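Side-chain contacts in glycerol Dehydrogenase (Unidentified, PDB 5XN8), which catalyses the NAD-dependent oxidation of glycerol to dihydroxyacetone and probably also accepts other small vicinal diols: residues 286-290 and 291-295; 298-302 and 303-307; 207-210 and 211-215. All coordinates share one frame; numbering follows the deposited sequence.

Contact 1 of 3, residues 286-290 and 291-295; sequences QNSPM and EEIET
P289 passes its carbonyl to the first turn of the helix that follows, its O accepting a nearly straight bond from I293 N (3.1 Å, 167°) and a weak one from E292 N, while M290 O takes up E294 N at 2.8 Å. Just before P289, S288 turns OG between its backbone N and carbonyl carbon (chi1 84°), which puts it 3.5 Å from I293 CG1; this buried hydroxyl has no hydrogen-bond partner in the model. The E291 chain folds back at chi2, bringing OE1 across the proline ring, 3.5 Å from P289 CB. This is a helix start with P289 at the N-cap: its ring-restricted phi suits the entry into helix 290-303, and its carbonyl remains to accept the first bonds. N287, the first residue beyond the preceding helix to leave helical angles, has positive phi, which asparagine tolerates better than most residues; K216 of a neighbouring subunit bonds to its OD1 and to S288 O. On another side of the helix the flexible thioether of M290 bends across E294, with M290 CE 3.7 Å from E294 OE2. M290 SD lies more loosely, 4.4 Å from I293 CD1, and L358 of helix 345-363 packs against the same methionine.

Contact 2 of 3, residues 298-302 and 303-307; sequences GFCEK and VGLPV
C300 and L305 meet where helix 290-303 stops, and the hydrogen bonds define how it stops. V303 N still makes an ordinary helical bond to F299 O (3.0 Å), but the next two donors share one acceptor: G304 N reaches C300 O at 2.9 Å and L305 N reaches the same oxygen at 2.8 Å, almost straight at 178°. The two arrive from opposite faces of the carbonyl plane, so the oxygen is gripped twice. The bond closing from L305 back to C300, with G304 at positive phi (108°), is the 6→1 bond of a Schellman motif, although G304 N goes to C300 O and not to E301 O, the 5→2 partner of the full motif. Glycine suits this place because it adopts left-handed backbone angles with little strain.

The apolar contacts gather on C300. L305 CB lies 3.9 Å from C300 CB, the hydrophobic pairing across the cap that accompanies such motifs, and V307 CG1 approaches that same C300 CB to 3.5 Å. Cysteine is small enough to accept both neighbours.

The aromatic contact is a CH-pi interaction. With CG anti to the backbone N (chi1 175°), the F299 ring lies where V303, one turn on, can set CG1 over one face, 4.2 Å from the centroid and displaced toward the rim. L305 CD1 comes to the ring obliquely, 4.1 Å from F299 CE2, so the flat phenyl is met by branched aliphatic groups from both residues.

The whole turn is wedged among helices: L210 and L211 of helix 197-223 pack on F299, L173 of helix 162-185 meets F299 and C300, V166 of that helix touches V303 and L305, and helix 271-285 lies against L305 through E273 and A276 and against V307 through L280.

Contact 3 of 3, residues 207-210 and 211-215; sequences YDTL and LAEGE
Y207 and L211, one turn apart on the long helix 197-223, meet through ring and branch; the arrangement is plain i to i+4 packing in the helical domain of this iron-containing alcohol dehydrogenase family member. Four backbone bonds hold the spiral. A212 N to D208 O is 3.0 Å and E213 N to T209 O is 2.7 Å, while L211 N to Y207 O is longer at 3.3 Å. The last, G214 N to L210 O, is bent to 136°.

The aromatic contact is CH-pi. Y207 points its CG anti to its own N (chi1 176°), and L211 lays CD1 over one face of the Y207 ring, 4.2 Å from the centroid and nearest CZ at 3.8 Å. The Y207 ring also meets F177 edge-to-face and lies beside W176, both from helix 162-185, so a broad flat residue fits between helices.

The polar ends find partners beyond the segments. D208 OD1 forms a salt bridge with R204 one turn earlier, and E213 OE1 takes a hydrogen bond from N287 of a neighbouring subunit. T209 returns its OG1 to L205 O, a common way for a threonine inside a helix to satisfy its hydroxyl. That rotation leaves the methyl for the other helical neighbour: T209 CG2 lies 3.9 Å from E213 CG.

Overall arrangement
Contacts 1 and 2 mark the start and end of helix 290-303, with centres about 15 Å apart, and contact 3 lies on helix 197-223 beside both. T295 of contact 1 packs on contact 3, its OG1 3.6 Å from Y207 OH and 3.8 Å from L211 CD2. From contact 2, F299 CE1 comes within 3.4 Å of L210 O, and K302 CG within 3.5 Å of E215 OE1. The metal site, where D171, H254 and H271 hold zinc, lies nearby: the side chains of L305 in contact 2 and L210 in contact 3 are about 8 Å from that of D171 and about 12 Å from the zinc ion. Contact 1 lies away from it, facing a neighbouring subunit.

Contact 1 of 3, residues 286-290 and 291-295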
loop_
_atom_site.group_PDB
_atom_site.type_symbol
_atom_site.label_atom_id
_atom_site.label_comp_id
_atom_site.label_asym_id
_atom_site.label_seq_id
_atom_site.Cartn_x
_atom_site.Cartn_y
_atom_site.Cartn_z
ATOM N N GLN A 286 -3.860 -21.333 -20.780
ATOM C CA GLN A 286 -3.834 -19.862 -20.952
ATOM C C GLN A 286 -2.661 -19.177 -20.233
ATOM O O GLN A 286 -2.542 -17.955 -20.262
ATOM C CB GLN A 286 -5.180 -19.239 -20.541
ATOM C CG GLN A 286 -5.473 -19.175 -19.042
ATOM C CD GLN A 286 -6.957 -18.993 -18.735
ATOM O OE1 GLN A 286 -7.825 -19.402 -19.513
ATOM N NE2 GLN A 286 -7.257 -18.402 -17.587
ATOM N N ASN A 287 -1.790 -19.971 -19.610
ATOM C CA ASN A 287 -0.606 -19.479 -18.906
ATOM C C ASN A 287 -0.941 -18.448 -17.844
ATOM O O ASN A 287 -0.433 -17.335 -17.854
ATOM C CB ASN A 287 0.438 -18.937 -19.896
ATOM C CG ASN A 287 1.784 -18.736 -19.254
ATOM O OD1 ASN A 287 2.237 -19.583 -18.485
ATOM N ND2 ASN A 287 2.421 -17.604 -19.542
ATOM N N SER A 288 -1.821 -18.840 -16.928
ATOM C CA SER A 288 -2.141 -18.013 -15.786
ATOM C C SER A 288 -0.918 -17.970 -14.883
ATOM O O SER A 288 -0.121 -18.896 -14.897
ATOM C CB SER A 288 -3.392 -18.537 -15.087
ATOM O OG SER A 288 -3.203 -19.592 -14.149
ATOM N N PRO A 289 -0.739 -16.871 -14.119
ATOM C CA PRO A 289 0.459 -16.784 -13.268
ATOM C C PRO A 289 0.484 -17.838 -12.161
ATOM O O PRO A 289 -0.541 -18.442 -11.860
ATOM C CB PRO A 289 0.397 -15.359 -12.698
ATOM C CG PRO A 289 -1.013 -14.939 -12.837
ATOM C CD PRO A 289 -1.615 -15.699 -13.967
ATOM N N MET A 290 1.650 -18.048 -11.567
ATOM C CA MET A 290 1.849 -19.146 -10.617
ATOM C C MET A 290 0.979 -18.987 -9.370
ATOM O O MET A 290 0.345 -19.956 -8.948
ATOM C CB MET A 290 3.329 -19.300 -10.241
ATOM C CG MET A 290 3.666 -20.588 -9.491
ATOM S SD MET A 290 3.173 -22.112 -10.341
ATOM C CE MET A 290 3.499 -23.356 -9.095
ATOM N N GLU A 291 0.911 -17.783 -8.811
ATOM C CA GLU A 291 0.105 -17.597 -7.573
ATOM C C GLU A 291 -1.387 -17.812 -7.823
ATOM O O GLU A 291 -2.092 -18.161 -6.884
ATOM C CB GLU A 291 0.464 -16.362 -6.696
ATOM C CG GLU A 291 1.270 -15.195 -7.271
ATOM C CD GLU A 291 0.458 -14.386 -8.262
ATOM O OE1 GLU A 291 -0.073 -15.028 -9.201
ATOM O OE2 GLU A 291 0.351 -13.134 -8.103
ATOM N N GLU A 292 -1.856 -17.652 -9.059
ATOM C CA GLU A 292 -3.221 -17.997 -9.436
ATOM C C GLU A 292 -3.386 -19.523 -9.506
ATOM O O GLU A 292 -4.377 -20.073 -9.013
ATOM C CB GLU A 292 -3.620 -17.355 -10.764
ATOM C CG GLU A 292 -5.076 -17.612 -11.140
ATOM C CD GLU A 292 -5.616 -16.628 -12.154
ATOM O OE1 GLU A 292 -5.271 -16.714 -13.345
ATOM O OE2 GLU A 292 -6.413 -15.747 -11.791
ATOM N N ILE A 293 -2.421 -20.200 -10.124
ATOM C CA ILE A 293 -2.393 -21.668 -10.122
ATOM C C ILE A 293 -2.390 -22.195 -8.678
ATOM O O ILE A 293 -3.110 -23.140 -8.366
ATOM C CB ILE A 293 -1.178 -22.221 -10.933
ATOM C CG1 ILE A 293 -1.371 -21.969 -12.430
ATOM C CG2 ILE A 293 -0.968 -23.711 -10.699
ATOM C CD1 ILE A 293 -0.089 -22.027 -13.234
ATOM N N GLU A 294 -1.602 -21.566 -7.809
ATOM C CA GLU A 294 -1.483 -21.987 -6.405
ATOM C C GLU A 294 -2.741 -21.768 -5.544
ATOM O O GLU A 294 -3.021 -22.588 -4.652
ATOM C CB GLU A 294 -0.267 -21.331 -5.743
ATOM C CG GLU A 294 1.056 -21.902 -6.210
ATOM C CD GLU A 294 2.255 -21.305 -5.478
ATOM O OE1 GLU A 294 2.069 -20.522 -4.513
ATOM O OE2 GLU A 294 3.409 -21.580 -5.880
ATOM N N THR A 295 -3.486 -20.693 -5.795
ATOM C CA THR A 295 -4.763 -20.477 -5.111
ATOM C C THR A 295 -5.811 -21.534 -5.489
ATOM O O THR A 295 -6.587 -21.966 -4.632
ATOM C CB THR A 295 -5.356 -19.053 -5.303
ATOM O OG1 THR A 295 -6.783 -19.170 -5.260
ATOM C CG2 THR A 295 -5.055 -18.412 -6.592
#

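Contact 2 of 3, residues 298-302 and 303-307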
loop_
_atom_site.group_PDB
_atom_site.type_symbol
_atom_site.label_atom_id
_atom_site.label_comp_id
_atom_site.label_asym_id
_atom_site.label_seq_id
_atom_site.Cartn_x
_atom_site.Cartn_y
_atom_site.Cartn_z
ATOM N N GLY A 298 -4.537 -24.915 -4.081
ATOM C CA GLY A 298 -4.803 -24.810 -2.652
ATOM C C GLY A 298 -6.252 -24.995 -2.292
ATOM O O GLY A 298 -6.564 -25.697 -1.339
ATOM N N PHE A 299 -7.138 -24.388 -3.072
ATOM C CA PHE A 299 -8.583 -24.565 -2.899
ATOM C C PHE A 299 -8.986 -26.020 -3.111
ATOM O O PHE A 299 -9.636 -26.611 -2.238
ATOM C CB PHE A 299 -9.367 -23.661 -3.854
ATOM C CG PHE A 299 -10.852 -23.886 -3.821
ATOM C CD1 PHE A 299 -11.632 -23.302 -2.829
ATOM C CD2 PHE A 299 -11.475 -24.678 -4.783
ATOM C CE1 PHE A 299 -12.995 -23.528 -2.768
ATOM C CE2 PHE A 299 -12.841 -24.895 -4.740
ATOM C CZ PHE A 299 -13.600 -24.321 -3.727
ATOM N N CYS A 300 -8.601 -26.580 -4.261
ATOM C CA CYS A 300 -8.922 -27.973 -4.609
ATOM C C CYS A 300 -8.436 -29.003 -3.564
ATOM O O CYS A 300 -9.209 -29.854 -3.139
ATOM C CB CYS A 300 -8.365 -28.335 -6.002
ATOM S SG CYS A 300 -9.260 -27.682 -7.423
ATOM N N GLU A 301 -7.175 -28.924 -3.151
ATOM C CA GLU A 301 -6.625 -29.838 -2.124
ATOM C C GLU A 301 -7.402 -29.775 -0.818
ATOM O O GLU A 301 -7.695 -30.803 -0.202
ATOM C CB GLU A 301 -5.153 -29.524 -1.838
ATOM C CG GLU A 301 -4.531 -30.317 -0.673
ATOM C CD GLU A 301 -3.045 -30.082 -0.502
ATOM O OE1 GLU A 301 -2.576 -28.974 -0.861
ATOM O OE2 GLU A 301 -2.329 -30.983 -0.009
ATOM N N LYS A 302 -7.716 -28.552 -0.413
ATOM C CA LYS A 302 -8.350 -28.246 0.866
ATOM C C LYS A 302 -9.762 -28.790 0.932
ATOM O O LYS A 302 -10.145 -29.357 1.950
ATOM C CB LYS A 302 -8.330 -26.725 1.038
ATOM C CG LYS A 302 -8.822 -26.104 2.321
ATOM C CD LYS A 302 -8.344 -24.641 2.396
ATOM C CE LYS A 302 -9.028 -23.710 1.384
ATOM N NZ LYS A 302 -8.069 -22.808 0.683
ATOM N N VAL A 303 -10.525 -28.652 -0.155
ATOM C CA VAL A 303 -11.910 -29.140 -0.182
ATOM C C VAL A 303 -12.041 -30.628 -0.574
ATOM O O VAL A 303 -13.020 -31.280 -0.185
ATOM C CB VAL A 303 -12.850 -28.258 -1.049
ATOM C CG1 VAL A 303 -12.843 -26.797 -0.578
ATOM C CG2 VAL A 303 -12.575 -28.373 -2.546
ATOM N N GLY A 304 -11.089 -31.146 -1.350
ATOM C CA GLY A 304 -11.095 -32.552 -1.783
ATOM C C GLY A 304 -11.414 -32.786 -3.248
ATOM O O GLY A 304 -12.150 -33.710 -3.589
ATOM N N LEU A 305 -10.839 -31.958 -4.118
ATOM C CA LEU A 305 -11.026 -32.058 -5.565
ATOM C C LEU A 305 -9.728 -32.507 -6.227
ATOM O O LEU A 305 -8.651 -32.155 -5.760
ATOM C CB LEU A 305 -11.460 -30.705 -6.133
ATOM C CG LEU A 305 -12.898 -30.278 -5.845
ATOM C CD1 LEU A 305 -13.062 -28.790 -6.133
ATOM C CD2 LEU A 305 -13.885 -31.108 -6.658
ATOM N N PRO A 306 -9.820 -33.284 -7.320
ATOM C CA PRO A 306 -8.614 -33.877 -7.925
ATOM C C PRO A 306 -7.700 -32.871 -8.605
ATOM O O PRO A 306 -8.171 -32.086 -9.416
ATOM C CB PRO A 306 -9.183 -34.851 -8.956
ATOM C CG PRO A 306 -10.500 -34.300 -9.297
ATOM C CD PRO A 306 -11.036 -33.706 -8.029
ATOM N N VAL A 307 -6.412 -32.887 -8.269
ATOM C CA VAL A 307 -5.406 -32.030 -8.928
ATOM C C VAL A 307 -4.370 -32.831 -9.737
ATOM O O VAL A 307 -3.438 -32.263 -10.285
ATOM C CB VAL A 307 -4.699 -31.098 -7.916
ATOM C CG1 VAL A 307 -5.704 -30.145 -7.288
ATOM C CG2 VAL A 307 -3.978 -31.878 -6.830
#

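Contact 3 of 3, residues 207-210 and 211-215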
loop_
_atom_site.group_PDB
_atom_site.type_symbol
_atom_site.label_atom_id
_atom_site.label_comp_id
_atom_site.label_asym_id
_atom_site.label_seq_id
_atom_site.Cartn_x
_atom_site.Cartn_y
_atom_site.Cartn_z
ATOM N N TYR A 207 -16.467 -17.212 -8.188
ATOM C CA TYR A 207 -15.092 -17.575 -7.861
ATOM C C TYR A 207 -14.629 -17.003 -6.525
ATOM O O TYR A 207 -14.052 -17.738 -5.719
ATOM C CB TYR A 207 -14.155 -17.127 -9.002
ATOM C CG TYR A 207 -12.677 -17.361 -8.767
ATOM C CD1 TYR A 207 -12.165 -18.651 -8.625
ATOM C CD2 TYR A 207 -11.793 -16.294 -8.696
ATOM C CE1 TYR A 207 -10.814 -18.867 -8.417
ATOM C CE2 TYR A 207 -10.441 -16.492 -8.490
ATOM C CZ TYR A 207 -9.955 -17.785 -8.339
ATOM O OH TYR A 207 -8.611 -18.002 -8.113
ATOM N N ASP A 208 -14.879 -15.714 -6.279
ATOM C CA ASP A 208 -14.488 -15.077 -5.005
ATOM C C ASP A 208 -15.250 -15.654 -3.818
ATOM O O ASP A 208 -14.722 -15.716 -2.709
ATOM C CB ASP A 208 -14.700 -13.550 -5.035
ATOM C CG ASP A 208 -13.810 -12.841 -6.059
ATOM O OD1 ASP A 208 -12.677 -13.306 -6.340
ATOM O OD2 ASP A 208 -14.253 -11.796 -6.585
ATOM N N THR A 209 -16.500 -16.038 -4.050
ATOM C CA THR A 209 -17.334 -16.673 -3.027
ATOM C C THR A 209 -16.801 -18.061 -2.653
ATOM O O THR A 209 -16.759 -18.398 -1.477
ATOM C CB THR A 209 -18.809 -16.765 -3.476
ATOM O OG1 THR A 209 -19.293 -15.457 -3.772
ATOM C CG2 THR A 209 -19.684 -17.374 -2.396
ATOM N N LEU A 210 -16.379 -18.850 -3.634
ATOM C CA LEU A 210 -15.751 -20.156 -3.339
ATOM C C LEU A 210 -14.531 -20.002 -2.433
ATOM O O LEU A 210 -14.413 -20.717 -1.442
ATOM C CB LEU A 210 -15.335 -20.890 -4.603
ATOM C CG LEU A 210 -16.421 -21.439 -5.508
ATOM C CD1 LEU A 210 -15.818 -22.001 -6.783
ATOM C CD2 LEU A 210 -17.234 -22.498 -4.802
ATOM N N LEU A 211 -13.654 -19.056 -2.752
ATOM C CA LEU A 211 -12.450 -18.810 -1.956
ATOM C C LEU A 211 -12.776 -18.291 -0.555
ATOM O O LEU A 211 -12.170 -18.716 0.429
ATOM C CB LEU A 211 -11.504 -17.837 -2.667
ATOM C CG LEU A 211 -11.007 -18.231 -4.072
ATOM C CD1 LEU A 211 -10.066 -17.140 -4.587
ATOM C CD2 LEU A 211 -10.352 -19.622 -4.110
ATOM N N ALA A 212 -13.750 -17.392 -0.462
ATOM C CA ALA A 212 -14.147 -16.831 0.820
ATOM C C ALA A 212 -14.919 -17.823 1.698
ATOM O O ALA A 212 -14.652 -17.929 2.890
ATOM C CB ALA A 212 -14.974 -15.572 0.597
ATOM N N GLU A 213 -15.877 -18.530 1.098
ATOM C CA GLU A 213 -16.877 -19.313 1.835
ATOM C C GLU A 213 -16.761 -20.832 1.705
ATOM O O GLU A 213 -17.401 -21.552 2.460
ATOM C CB GLU A 213 -18.288 -18.913 1.367
ATOM C CG GLU A 213 -18.577 -17.413 1.371
ATOM C CD GLU A 213 -18.579 -16.772 2.749
ATOM O OE1 GLU A 213 -18.782 -17.486 3.743
ATOM O OE2 GLU A 213 -18.395 -15.531 2.827
ATOM N N GLY A 214 -15.972 -21.316 0.750
ATOM C CA GLY A 214 -15.930 -22.737 0.407
ATOM C C GLY A 214 -15.611 -23.687 1.537
ATOM O O GLY A 214 -16.255 -24.720 1.685
ATOM N N GLU A 215 -14.622 -23.328 2.343
ATOM C CA GLU A 215 -14.194 -24.165 3.458
ATOM C C GLU A 215 -15.185 -24.134 4.619
ATOM O O GLU A 215 -15.523 -25.185 5.168
ATOM C CB GLU A 215 -12.782 -23.766 3.901
ATOM C CG GLU A 215 -12.126 -24.672 4.947
ATOM C CD GLU A 215 -12.013 -26.139 4.538
ATOM O OE1 GLU A 215 -12.152 -26.477 3.348
ATOM O OE2 GLU A 215 -11.780 -26.976 5.428
#